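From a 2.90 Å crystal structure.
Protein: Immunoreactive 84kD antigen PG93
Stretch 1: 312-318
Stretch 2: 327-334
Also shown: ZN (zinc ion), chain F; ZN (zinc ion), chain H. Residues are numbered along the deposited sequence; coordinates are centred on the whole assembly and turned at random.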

# COMPACT_ATOMS: atom_id res chain seq x y z
N GLY A 312 -7.65 -0.50 8.46
CA GLY A 312 -8.11 -1.88 8.59
C GLY A 312 -7.31 -2.85 7.74
O GLY A 312 -7.06 -3.98 8.17
N ASP A 313 -6.90 -2.40 6.53
CA ASP A 313 -6.06 -3.07 5.54
C ASP A 313 -5.31 -2.00 4.73
O ASP A 313 -5.51 -0.81 4.97
CB ASP A 313 -6.87 -4.02 4.63
CG ASP A 313 -8.11 -3.46 3.96
OD1 ASP A 313 -9.10 -4.21 3.81
OD2 ASP A 313 -8.06 -2.29 3.51
N ASN A 314 -4.42 -2.41 3.82
CA ASN A 314 -3.63 -1.45 3.03
C ASN A 314 -4.21 -1.32 1.61
O ASN A 314 -3.44 -1.08 0.66
CB ASN A 314 -2.16 -1.87 2.97
CG ASN A 314 -1.50 -2.06 4.31
OD1 ASN A 314 -1.49 -1.16 5.15
ND2 ASN A 314 -0.84 -3.20 4.49
N ASP A 315 -5.56 -1.43 1.47
CA ASP A 315 -6.25 -1.39 0.18
C ASP A 315 -7.01 -0.07 -0.04
O ASP A 315 -7.98 0.23 0.65
CB ASP A 315 -7.20 -2.59 0.03
CG ASP A 315 -6.62 -3.97 0.28
OD1 ASP A 315 -5.51 -4.06 0.85
OD2 ASP A 315 -7.30 -4.97 -0.02
N PHE A 316 -6.55 0.73 -1.01
CA PHE A 316 -7.14 2.04 -1.30
C PHE A 316 -7.53 2.08 -2.78
O PHE A 316 -6.90 2.74 -3.60
CB PHE A 316 -6.19 3.18 -0.88
CG PHE A 316 -5.94 3.15 0.62
CD1 PHE A 316 -6.66 3.97 1.48
CD2 PHE A 316 -5.05 2.22 1.18
CE1 PHE A 316 -6.49 3.87 2.86
CE2 PHE A 316 -4.91 2.10 2.56
CZ PHE A 316 -5.62 2.94 3.39
N TYR A 317 -8.58 1.29 -3.10
CA TYR A 317 -9.18 1.17 -4.42
C TYR A 317 -9.76 2.53 -4.79
O TYR A 317 -9.52 3.05 -5.88
CB TYR A 317 -10.26 0.06 -4.43
CG TYR A 317 -10.96 -0.06 -5.76
CD1 TYR A 317 -10.43 -0.84 -6.79
CD2 TYR A 317 -12.12 0.68 -6.04
CE1 TYR A 317 -11.03 -0.90 -8.04
CE2 TYR A 317 -12.71 0.65 -7.30
CZ TYR A 317 -12.17 -0.15 -8.30
OH TYR A 317 -12.76 -0.21 -9.54
N GLU A 318 -10.54 3.11 -3.86
CA GLU A 318 -11.14 4.41 -4.03
C GLU A 318 -11.00 5.17 -2.71
O GLU A 318 -11.09 4.56 -1.64
CB GLU A 318 -12.61 4.31 -4.52
CG GLU A 318 -13.37 5.64 -4.69
CD GLU A 318 -13.22 6.53 -5.93
OE1 GLU A 318 -12.39 6.23 -6.81
OE2 GLU A 318 -13.94 7.55 -5.99
ZN ZN F . -11.55 8.42 -6.85
ZN ZN H . -7.16 -7.05 0.24
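Stretch 2 327-334: YAASGLWG

Stretch 2 (327-334) enters as a strand through A329 and continues as loop; the touching parts run 84° apart end to end, so the two cross nearly at right angles and pair as sheet only at E318 and A329. G312 is free of the contact, while D313 points toward S330: its OD2 lies 3.3 Å from S330 CB, and S330 OG gives a weak hydrogen bond to D313 OD1 (3.4 Å). N314 turns away. D315 meets S330 CB to CB at 3.4 Å, and its O receives a CA-H...O contact from S330 CA (3.3 Å); its carboxylate reaches zinc instead, OD2 binding the chain H ion at 2.1 Å. The F316 CA-to-CB bond points away, yet its ring atom CD1 packs on A328 CB at 3.5 Å. Y317, chi1 t, covers the loop: CB is 3.4 Å from S330 O, CG 3.5 Å from G331 O, and OH 3.2 Å from W333 CB. A329 O gathers two weak hydrogen bonds, from Y317 N (3.1 Å, bent to 127°) and E318 N (3.3 Å). The antiparallel pair closes with the nearly straight bond from A329 N to E318 O (2.9 Å), while the E318 CA-to-CB bond lies on the same face as that of A329 and the end of the side chain leads away, its OE1 binding the chain F zinc at 2.3 Å.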

# COMPACT_ATOMS: atom_id res chain seq x y z
N TYR A 327 -11.95 9.21 3.36
CA TYR A 327 -12.90 8.12 3.19
C TYR A 327 -12.29 7.17 2.18
O TYR A 327 -11.91 7.61 1.10
CB TYR A 327 -14.29 8.65 2.74
CG TYR A 327 -14.96 9.62 3.71
CD1 TYR A 327 -16.02 9.22 4.51
CD2 TYR A 327 -14.54 10.95 3.79
CE1 TYR A 327 -16.63 10.11 5.39
CE2 TYR A 327 -15.15 11.85 4.67
CZ TYR A 327 -16.19 11.42 5.47
OH TYR A 327 -16.78 12.31 6.33
N ALA A 328 -12.11 5.91 2.55
CA ALA A 328 -11.51 4.92 1.67
C ALA A 328 -12.28 3.60 1.64
O ALA A 328 -12.80 3.14 2.67
CB ALA A 328 -10.08 4.67 2.10
N ALA A 329 -12.33 3.01 0.44
CA ALA A 329 -12.97 1.73 0.11
C ALA A 329 -11.90 0.77 -0.35
O ALA A 329 -11.10 1.12 -1.23
CB ALA A 329 -14.03 1.92 -0.96
N SER A 330 -11.84 -0.41 0.24
CA SER A 330 -10.79 -1.34 -0.11
C SER A 330 -11.20 -2.29 -1.25
O SER A 330 -10.40 -2.48 -2.16
CB SER A 330 -10.35 -2.12 1.12
OG SER A 330 -11.36 -2.98 1.62
N GLY A 331 -12.42 -2.86 -1.15
CA GLY A 331 -13.03 -3.85 -2.05
C GLY A 331 -12.66 -3.78 -3.51
O GLY A 331 -12.51 -2.68 -4.06
N LEU A 332 -12.51 -4.95 -4.15
CA LEU A 332 -12.06 -5.08 -5.54
C LEU A 332 -13.19 -5.05 -6.61
O LEU A 332 -14.36 -5.34 -6.32
CB LEU A 332 -11.27 -6.39 -5.68
CG LEU A 332 -9.74 -6.28 -5.66
CD1 LEU A 332 -9.21 -5.82 -4.30
CD2 LEU A 332 -9.09 -7.60 -6.02
N TRP A 333 -12.80 -4.69 -7.86
CA TRP A 333 -13.66 -4.64 -9.05
C TRP A 333 -13.10 -5.57 -10.14
O TRP A 333 -11.89 -5.80 -10.23
CB TRP A 333 -13.81 -3.19 -9.59
CG TRP A 333 -14.56 -3.03 -10.90
CD1 TRP A 333 -15.90 -2.80 -11.05
CD2 TRP A 333 -14.02 -3.08 -12.23
NE1 TRP A 333 -16.23 -2.73 -12.39
CE2 TRP A 333 -15.09 -2.90 -13.13
CE3 TRP A 333 -12.72 -3.30 -12.75
CZ2 TRP A 333 -14.90 -2.91 -14.53
CZ3 TRP A 333 -12.54 -3.31 -14.13
CH2 TRP A 333 -13.62 -3.12 -15.00
N GLY A 334 -14.02 -6.07 -10.95
CA GLY A 334 -13.80 -6.94 -12.10
C GLY A 334 -15.13 -7.28 -12.72
O GLY A 334 -16.15 -6.67 -12.37
O HOH W 1 -10.98 7.41 -8.88